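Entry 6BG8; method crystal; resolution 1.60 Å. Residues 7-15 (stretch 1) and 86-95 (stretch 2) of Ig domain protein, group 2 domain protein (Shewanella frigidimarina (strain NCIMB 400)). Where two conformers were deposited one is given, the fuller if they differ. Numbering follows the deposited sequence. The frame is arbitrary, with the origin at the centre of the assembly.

Stretch 1, residues 7-15: ELGEVARFA
Stretch 2, residues 86-95: AFINQSRTDL

Residues 86-95 lie within a longer α-helix, against which a loop, a 3-10 segment (10-13) and F14 of stretch 1 pack; the joint contact buries 408 Å². In register, G9 CA lies 5.7 Å from D94 CA and E10 CA 5.5 Å from S91 CA, so stretch 1 begins beside the later helical residues and F14 reaches back to F87. The anchor is a nearly linear hydrogen bond from E10 N to D94 OD2 (2.8 Å, 176°). D94, buried, has chi1 m (-69°) and chi2 -2°, which turns OD2 to the start of the 3-10 segment and leaves OD1 to accept from Q90 NE2 at 2.9 Å; Q90 (t, p, chi3 60°) curls along its own helix to deliver that amide. G9, at phi/psi 60/-133, suits glycine twice: phi is positive, and an ideal CB would sit 2.4 Å from D94 OD2. V11 N closes the turn on L8 O (3.1 Å), and F14 N bonds V11 O (3.1 Å). V11 (m) points toward the helix, its CG1 3.2 Å from S91 O and 4.2 Å from L95 CB, so that one methyl, CG1, packs against the helix backbone and the leucine. E10 (t, p, chi3 40°) brings OE2 to R13 NH1 in a 2.9 Å salt bridge, while R13 (p, t, m, chi4 144°) sets its guanidinium with one face over F87 CE1. F87 (t, chi2 68°) leaves its CA sideways, but its ring end nears stretch 1: E10 OE2 and R13 CD lie at its edge, each 3.7 Å from CE1. F14 (m, chi2 -79°) sends CZ to 3.6 Å from F87 CZ, an apolar contact. Small S91 (m) returns OG to F87 O (3.1 Å), satisfying its hydroxyl beside the F14 edge. One water oxygen donates to E7 O and to D94 O, 2.8 Å from each, bridging the two backbones.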

ATOM      1  N   GLU A   7      13.139   2.100   3.713  0.58  8.78           N
ATOM      2  CA  GLU A   7      13.647   0.986   2.928  0.58  8.91           C
ATOM      3  C   GLU A   7      12.592  -0.114   2.923  0.58  8.98           C
ATOM      4  O   GLU A   7      12.178  -0.584   3.988  0.58  9.61           O
ATOM      5  CB  GLU A   7      14.963   0.477   3.513  0.58 12.74           C
ATOM      6  CG  GLU A   7      15.482  -0.801   2.887  0.58 12.50           C
ATOM      7  CD  GLU A   7      15.817  -0.633   1.423  0.58 13.99           C
ATOM      8  OE1 GLU A   7      16.445   0.393   1.072  0.58 15.59           O
ATOM      9  OE2 GLU A   7      15.443  -1.521   0.627  0.58 10.31           O
ATOM     10  N   LEU A   8      12.154  -0.521   1.731  1.00  7.25           N
ATOM     11  CA  LEU A   8      11.154  -1.581   1.638  1.00  4.93           C
ATOM     12  C   LEU A   8      11.763  -2.969   1.515  1.00  7.10           C
ATOM     13  O   LEU A   8      11.076  -3.955   1.793  1.00  7.50           O
ATOM     14  CB  LEU A   8      10.210  -1.341   0.447  1.00  8.48           C
ATOM     15  CG  LEU A   8       8.906  -0.618   0.803  1.00 11.65           C
ATOM     16  CD1 LEU A   8       9.195   0.682   1.538  1.00 12.75           C
ATOM     17  CD2 LEU A   8       8.044  -0.366  -0.447  1.00  9.71           C
ATOM     18  N   GLY A   9      13.020  -3.076   1.112  1.00  9.02           N
ATOM     19  CA  GLY A   9      13.626  -4.390   1.026  1.00  9.10           C
ATOM     20  C   GLY A   9      12.853  -5.262   0.062  1.00  5.43           C
ATOM     21  O   GLY A   9      12.477  -4.835  -1.039  1.00  8.23           O
ATOM     22  N   GLU A  10      12.573  -6.490   0.498  1.00  7.77           N
ATOM     23  CA  GLU A  10      11.927  -7.458  -0.380  1.00  8.17           C
ATOM     24  C   GLU A  10      10.499  -7.059  -0.724  1.00  7.14           C
ATOM     25  O   GLU A  10       9.982  -7.468  -1.772  1.00  8.06           O
ATOM     26  CB  GLU A  10      11.933  -8.839   0.274  1.00 11.54           C
ATOM     27  CG  GLU A  10      11.502  -9.961  -0.668  1.00  7.69           C
ATOM     28  CD  GLU A  10      12.502 -10.169  -1.781  1.00 11.78           C
ATOM     29  OE1 GLU A  10      13.717 -10.093  -1.513  1.00 10.23           O
ATOM     30  OE2 GLU A  10      12.079 -10.403  -2.927  1.00 10.68           O
ATOM     31  N   VAL A  11       9.829  -6.286   0.136  1.00  6.27           N
ATOM     32  CA  VAL A  11       8.407  -6.047  -0.109  1.00  6.83           C
ATOM     33  C   VAL A  11       8.162  -4.963  -1.147  1.00 10.05           C
ATOM     34  O   VAL A  11       6.999  -4.713  -1.490  1.00  8.30           O
ATOM     35  CB  VAL A  11       7.640  -5.734   1.195  1.00  7.68           C
ATOM     36  CG1 VAL A  11       7.985  -6.769   2.276  1.00 11.83           C
ATOM     37  CG2 VAL A  11       7.880  -4.309   1.672  1.00  8.41           C
ATOM     38  N   ALA A  12       9.217  -4.330  -1.677  1.00  8.43           N
ATOM     39  CA  ALA A  12       9.049  -3.434  -2.822  1.00 11.76           C
ATOM     40  C   ALA A  12       8.402  -4.139  -4.010  1.00  7.69           C
ATOM     41  O   ALA A  12       7.757  -3.491  -4.839  1.00 10.70           O
ATOM     42  CB  ALA A  12      10.399  -2.855  -3.242  1.00 10.15           C
ATOM     43  N   ARG A  13       8.553  -5.464  -4.102  1.00  9.02           N
ATOM     44  CA  ARG A  13       8.001  -6.212  -5.227  1.00  8.36           C
ATOM     45  C   ARG A  13       6.484  -6.318  -5.183  1.00  7.30           C
ATOM     46  O   ARG A  13       5.872  -6.664  -6.199  1.00  8.65           O
ATOM     47  CB  ARG A  13       8.576  -7.628  -5.249  1.00  7.46           C
ATOM     48  CG  ARG A  13       8.133  -8.457  -4.058  1.00  8.07           C
ATOM     49  CD  ARG A  13       8.923  -9.747  -3.962  1.00 10.02           C
ATOM     50  NE  ARG A  13       8.653 -10.561  -5.138  1.00  8.04           N
ATOM     51  CZ  ARG A  13       9.539 -11.339  -5.747  1.00 11.91           C
ATOM     52  NH1 ARG A  13      10.778 -11.438  -5.285  1.00  9.99           N
ATOM     53  NH2 ARG A  13       9.175 -12.018  -6.828  1.00 10.47           N
ATOM     54  N   PHE A  14       5.863  -6.080  -4.036  1.00  7.54           N
ATOM     55  CA  PHE A  14       4.437  -6.347  -3.891  1.00  7.67           C
ATOM     56  C   PHE A  14       3.608  -5.130  -4.268  1.00 12.07           C
ATOM     57  O   PHE A  14       3.924  -4.001  -3.870  1.00  8.65           O
ATOM     58  CB  PHE A  14       4.097  -6.759  -2.460  1.00  8.80           C
ATOM     59  CG  PHE A  14       4.658  -8.087  -2.064  1.00  7.14           C
ATOM     60  CD1 PHE A  14       4.044  -9.272  -2.472  1.00  7.76           C
ATOM     61  CD2 PHE A  14       5.798  -8.160  -1.273  1.00  8.85           C
ATOM     62  CE1 PHE A  14       4.565 -10.508  -2.092  1.00  8.67           C
ATOM     63  CE2 PHE A  14       6.327  -9.386  -0.897  1.00  7.92           C
ATOM     64  CZ  PHE A  14       5.712 -10.565  -1.307  1.00  6.53           C
ATOM     65  N   ALA A  15       2.550  -5.372  -5.043  1.00  7.87           N
ATOM     66  CA  ALA A  15       1.432  -4.438  -5.112  1.00  4.35           C
ATOM     67  C   ALA A  15       0.576  -4.531  -3.853  1.00  6.62           C
ATOM     68  O   ALA A  15       0.088  -3.516  -3.344  1.00  8.51           O
ATOM     69  CB  ALA A  15       0.590  -4.735  -6.358  1.00  7.05           C
ATOM     70  N   ALA A  86      11.442 -19.255   3.288  1.00  7.78           N
ATOM     71  CA  ALA A  86      12.471 -18.233   3.473  1.00  6.71           C
ATOM     72  C   ALA A  86      12.083 -16.930   2.787  1.00  8.12           C
ATOM     73  O   ALA A  86      12.368 -15.841   3.301  1.00  6.05           O
ATOM     74  CB  ALA A  86      13.814 -18.732   2.948  1.00  6.06           C
ATOM     75  N   PHE A  87      11.437 -17.018   1.622  1.00  8.92           N
ATOM     76  CA  PHE A  87      10.991 -15.807   0.930  1.00  6.66           C
ATOM     77  C   PHE A  87       9.935 -15.077   1.745  1.00  8.60           C
ATOM     78  O   PHE A  87       9.981 -13.845   1.880  1.00  6.56           O
ATOM     79  CB  PHE A  87      10.450 -16.173  -0.453  1.00  6.80           C
ATOM     80  CG  PHE A  87       9.624 -15.090  -1.104  1.00  6.54           C
ATOM     81  CD1 PHE A  87      10.212 -13.904  -1.521  1.00  8.43           C
ATOM     82  CD2 PHE A  87       8.259 -15.265  -1.305  1.00  8.59           C
ATOM     83  CE1 PHE A  87       9.455 -12.910  -2.123  1.00  8.02           C
ATOM     84  CE2 PHE A  87       7.495 -14.277  -1.913  1.00  6.17           C
ATOM     85  CZ  PHE A  87       8.098 -13.092  -2.319  1.00  7.32           C
ATOM     86  N   ILE A  88       8.978 -15.825   2.300  1.00  8.43           N
ATOM     87  CA  ILE A  88       7.960 -15.227   3.157  1.00  8.02           C
ATOM     88  C   ILE A  88       8.600 -14.643   4.415  1.00  6.73           C
ATOM     89  O   ILE A  88       8.188 -13.584   4.905  1.00  7.40           O
ATOM     90  CB  ILE A  88       6.883 -16.274   3.502  1.00  5.35           C
ATOM     91  CG1 ILE A  88       6.106 -16.733   2.246  1.00  5.99           C
ATOM     92  CG2 ILE A  88       5.967 -15.758   4.624  1.00  8.34           C
ATOM     93  CD1 ILE A  88       5.218 -15.673   1.624  1.00  7.74           C
ATOM     94  N   ASN A  89       9.614 -15.322   4.959  1.00  5.61           N
ATOM     95  CA  ASN A  89      10.261 -14.836   6.174  1.00  5.69           C
ATOM     96  C   ASN A  89      10.888 -13.467   5.959  1.00  8.57           C
ATOM     97  O   ASN A  89      10.730 -12.560   6.786  1.00  7.78           O
ATOM     98  CB  ASN A  89      11.324 -15.825   6.634  1.00  7.23           C
ATOM     99  CG  ASN A  89      10.725 -17.028   7.289  1.00 10.16           C
ATOM    100  OD1 ASN A  89       9.539 -17.030   7.634  1.00  7.25           O
ATOM    101  ND2 ASN A  89      11.531 -18.065   7.464  1.00  9.39           N
ATOM    102  N   GLN A  90      11.639 -13.310   4.865  1.00  6.52           N
ATOM    103  CA  GLN A  90      12.264 -12.024   4.596  1.00  9.08           C
ATOM    104  C   GLN A  90      11.219 -10.964   4.302  1.00  8.18           C
ATOM    105  O   GLN A  90      11.369  -9.810   4.717  1.00  9.76           O
ATOM    106  CB  GLN A  90      13.262 -12.130   3.442  1.00  7.27           C
ATOM    107  CG  GLN A  90      14.211 -10.940   3.383  1.00 10.13           C
ATOM    108  CD  GLN A  90      15.055 -10.837   4.645  1.00  7.64           C
ATOM    109  OE1 GLN A  90      15.812 -11.754   4.975  1.00 12.10           O
ATOM    110  NE2 GLN A  90      14.920  -9.730   5.360  1.00  8.28           N
ATOM    111  N   SER A  91      10.147 -11.337   3.594  1.00  7.37           N
ATOM    112  CA  SER A  91       9.090 -10.374   3.323  1.00  6.68           C
ATOM    113  C   SER A  91       8.427  -9.921   4.616  1.00  6.42           C
ATOM    114  O   SER A  91       8.176  -8.725   4.808  1.00  7.66           O
ATOM    115  CB  SER A  91       8.066 -10.978   2.361  1.00  5.27           C
ATOM    116  OG  SER A  91       8.660 -11.198   1.091  1.00  7.32           O
ATOM    117  N   ARG A  92       8.159 -10.863   5.527  1.00  4.88           N
ATOM    118  CA  ARG A  92       7.538 -10.503   6.799  1.00  6.47           C
ATOM    119  C   ARG A  92       8.434  -9.556   7.590  1.00 10.32           C
ATOM    120  O   ARG A  92       7.966  -8.548   8.133  1.00  8.44           O
ATOM    121  CB  ARG A  92       7.226 -11.768   7.613  1.00  9.11           C
ATOM    122  CG  ARG A  92       6.439 -11.496   8.897  1.00  5.85           C
ATOM    123  CD  ARG A  92       6.308 -12.734   9.784  1.00  5.73           C
ATOM    124  NE  ARG A  92       5.638 -13.865   9.134  1.00  7.02           N
ATOM    125  CZ  ARG A  92       6.272 -14.942   8.675  1.00  4.65           C
ATOM    126  NH1 ARG A  92       7.590 -15.020   8.764  1.00  8.11           N
ATOM    127  NH2 ARG A  92       5.594 -15.933   8.092  1.00  6.59           N
ATOM    128  N   THR A  93       9.733  -9.860   7.657  1.00  8.39           N
ATOM    129  CA  THR A  93      10.654  -9.008   8.403  1.00  8.71           C
ATOM    130  C   THR A  93      10.734  -7.618   7.778  1.00  7.10           C
ATOM    131  O   THR A  93      10.641  -6.600   8.478  1.00  6.81           O
ATOM    132  CB  THR A  93      12.034  -9.669   8.450  1.00  6.09           C
ATOM    133  OG1 THR A  93      11.951 -10.890   9.192  1.00  7.43           O
ATOM    134  CG2 THR A  93      13.073  -8.754   9.104  1.00 10.16           C
ATOM    135  N   ASP A  94      10.880  -7.556   6.450  1.00  7.34           N
ATOM    136  CA  ASP A  94      11.055  -6.263   5.794  1.00  6.18           C
ATOM    137  C   ASP A  94       9.795  -5.409   5.878  1.00  7.26           C
ATOM    138  O   ASP A  94       9.889  -4.176   5.942  1.00  7.85           O
ATOM    139  CB  ASP A  94      11.485  -6.463   4.340  1.00  6.88           C
ATOM    140  CG  ASP A  94      12.891  -7.030   4.222  1.00  9.61           C
ATOM    141  OD1 ASP A  94      13.550  -7.227   5.273  1.00  8.19           O
ATOM    142  OD2 ASP A  94      13.336  -7.298   3.087  1.00  7.01           O
ATOM    143  N   LEU A  95       8.610  -6.029   5.885  1.00  8.67           N
ATOM    144  CA  LEU A  95       7.395  -5.253   6.114  1.00  9.54           C
ATOM    145  C   LEU A  95       7.440  -4.596   7.485  1.00  9.03           C
ATOM    146  O   LEU A  95       7.150  -3.404   7.629  1.00  5.72           O
ATOM    147  CB  LEU A  95       6.154  -6.144   5.991  1.00  4.56           C
ATOM    148  CG  LEU A  95       4.803  -5.490   6.284  1.00  6.88           C
ATOM    149  CD1 LEU A  95       4.600  -4.219   5.445  1.00  7.95           C
ATOM    150  CD2 LEU A  95       3.675  -6.485   5.999  1.00  6.72           C
TER
HETATM  151  O   HOH W   1      12.269  -3.179   4.959  1.00  9.49           O